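Local coordinates for protein lactococcus lactis MG1363 DpsA (Lactococcus lactis, PDB 1ZS3) that assembles into a dodecameric Dps particle, binds DNA, for which its N-terminal helix is required, and probably protects the cell, and its DNA, against oxidative stress, at the interface of chains A and B. Residues are numbered along the deposited sequence; one frame, centred on the assembly and turned at random. Chains: chain A/B, Lactococcus lactis MG1363 DpsA.

The interface of chains A and B. Residues chain A 39, 42-43, 73, 93; chain B 39, 42-43, 46.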
loop_
_atom_site.group_PDB
_atom_site.type_symbol
_atom_site.label_atom_id
_atom_site.label_comp_id
_atom_site.label_asym_id
_atom_site.label_seq_id
_atom_site.Cartn_x
_atom_site.Cartn_y
_atom_site.Cartn_z
ATOM N N PHE A 39 8.085 -5.599 31.997
ATOM C CA PHE A 39 7.480 -6.894 31.759
ATOM C C PHE A 39 6.367 -7.198 32.708
ATOM O O PHE A 39 5.415 -7.889 32.322
ATOM C CB PHE A 39 8.506 -8.006 31.770
ATOM C CG PHE A 39 8.274 -8.990 30.699
ATOM C CD1 PHE A 39 9.006 -8.963 29.534
ATOM C CD2 PHE A 39 7.259 -9.891 30.817
ATOM C CE1 PHE A 39 8.767 -9.864 28.543
ATOM C CE2 PHE A 39 6.998 -10.798 29.812
ATOM C CZ PHE A 39 7.760 -10.785 28.677
ATOM N N ASN A 42 3.489 -5.293 31.494
ATOM C CA ASN A 42 2.968 -6.050 30.374
ATOM C C ASN A 42 1.889 -7.047 30.773
ATOM O O ASN A 42 0.842 -7.161 30.122
ATOM C CB ASN A 42 4.113 -6.758 29.627
ATOM C CG ASN A 42 3.630 -7.608 28.486
ATOM O OD1 ASN A 42 4.042 -8.746 28.337
ATOM N ND2 ASN A 42 2.771 -7.043 27.664
ATOM N N ILE A 43 2.150 -7.780 31.837
ATOM C CA ILE A 43 1.236 -8.827 32.306
ATOM C C ILE A 43 0.005 -8.173 32.916
ATOM O O ILE A 43 -1.125 -8.594 32.713
ATOM C CB ILE A 43 1.934 -9.756 33.332
ATOM C CG1 ILE A 43 3.333 -10.143 32.822
ATOM C CG2 ILE A 43 1.030 -10.939 33.667
ATOM C CD1 ILE A 43 3.578 -11.620 32.635
ATOM N N PHE A 73 12.438 -5.040 24.169
ATOM C CA PHE A 73 13.424 -5.470 23.166
ATOM C C PHE A 73 14.328 -4.306 22.714
ATOM O O PHE A 73 15.489 -4.501 22.395
ATOM C CB PHE A 73 12.748 -6.081 21.932
ATOM C CG PHE A 73 12.202 -7.473 22.147
ATOM C CD1 PHE A 73 10.822 -7.684 22.252
ATOM C CD2 PHE A 73 13.051 -8.568 22.245
ATOM C CE1 PHE A 73 10.320 -8.946 22.451
ATOM C CE2 PHE A 73 12.541 -9.856 22.476
ATOM C CZ PHE A 73 11.172 -10.041 22.568
ATOM N N PHE A 93 12.633 -11.061 37.040
ATOM C CA PHE A 93 11.661 -10.001 36.932
ATOM C C PHE A 93 11.090 -9.710 38.308
ATOM O O PHE A 93 11.003 -8.555 38.706
ATOM C CB PHE A 93 10.551 -10.300 35.905
ATOM C CG PHE A 93 11.025 -10.407 34.458
ATOM C CD1 PHE A 93 12.020 -9.586 33.955
ATOM C CD2 PHE A 93 10.438 -11.325 33.597
ATOM C CE1 PHE A 93 12.435 -9.691 32.659
ATOM C CE2 PHE A 93 10.845 -11.427 32.276
ATOM C CZ PHE A 93 11.853 -10.614 31.819
ATOM N N PHE B 39 2.362 -18.129 28.006
ATOM C CA PHE B 39 3.017 -16.949 28.531
ATOM C C PHE B 39 4.447 -17.198 28.972
ATOM O O PHE B 39 5.353 -16.423 28.671
ATOM C CB PHE B 39 2.238 -16.240 29.636
ATOM C CG PHE B 39 2.345 -14.757 29.522
ATOM C CD1 PHE B 39 1.278 -13.995 29.064
ATOM C CD2 PHE B 39 3.557 -14.124 29.759
ATOM C CE1 PHE B 39 1.404 -12.609 28.915
ATOM C CE2 PHE B 39 3.691 -12.741 29.607
ATOM C CZ PHE B 39 2.607 -11.979 29.190
ATOM N N ASN B 42 6.676 -17.596 26.107
ATOM C CA ASN B 42 6.950 -16.290 25.546
ATOM C C ASN B 42 8.140 -15.643 26.250
ATOM O O ASN B 42 8.900 -14.849 25.646
ATOM C CB ASN B 42 5.712 -15.421 25.685
ATOM C CG ASN B 42 5.968 -13.959 25.473
ATOM O OD1 ASN B 42 5.905 -13.182 26.412
ATOM N ND2 ASN B 42 6.263 -13.541 24.246
ATOM N N ILE B 43 8.312 -15.977 27.529
ATOM C CA ILE B 43 9.408 -15.381 28.282
ATOM C C ILE B 43 10.738 -16.015 27.875
ATOM O O ILE B 43 11.771 -15.349 27.751
ATOM C CB ILE B 43 9.179 -15.494 29.759
ATOM C CG1 ILE B 43 7.782 -14.941 30.111
ATOM C CG2 ILE B 43 10.284 -14.816 30.461
ATOM C CD1 ILE B 43 7.732 -13.878 31.195
ATOM N N THR B 46 11.636 -14.699 24.448
ATOM C CA THR B 46 12.202 -13.369 24.678
ATOM C C THR B 46 13.679 -13.407 25.030
ATOM O O THR B 46 14.488 -12.651 24.524
ATOM C CB THR B 46 11.414 -12.624 25.781
ATOM O OG1 THR B 46 10.092 -12.303 25.341
ATOM C CG2 THR B 46 12.056 -11.274 26.121
#
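B:Thr46 lies against the ring of A:Phe73, and its hydroxyl OG1 is tied back to its own helix by a hydrogen bond to the carbonyl O of B:Asn42, 2.8 Å away. The donor stands 25° off the carbonyl plane. With chi1 at -68°, OG1 turns back to that carbonyl and the methyl CG2 lies anti to the backbone N. Both branches meet the far rim of A:Phe73, CG2 lying 3.9 Å from CZ. Cutting B:Thr46 back to an alanine takes away both branches, and is likely to leave the A:Phe73 rim without its methyl and hydroxyl neighbours and the B:Asn42 carbonyl without its side-chain donor.

The core of the patch pairs the 27-51 helices of the two chains about a two-fold axis, part of the dimer contact from which Dps shells are built. The side chains of A:Phe39 and B:Phe39 run antiparallel past one another, and A:Phe39 CE2 enters in the plane of the B:Phe39 ring, at its edge, 3.8 Å from CE2 of B:Phe39. Each ring also receives an isoleucine tip: B:Ile43 CD1 reaches A:Phe39 CE2 at 3.5 Å, while A:Ile43 CD1 bears on CE2 and CZ of B:Phe39. The other branch of B:Ile43, CG2, rests 3.9 Å from A:Phe93 CE2. Within chain A, A:Phe93 backs A:Phe39, its CE2 offset toward the rim of one face, and A:Phe39 CB in turn sits over the centre of the A:Phe93 ring; this second-shell packing is likely to hold the A:Phe39 ring at its angle. The asparagines close the cluster with their amide oxygens: B:Asn42 OD1 lies in the A:Phe39 ring plane, 3.8 Å from CZ at its edge.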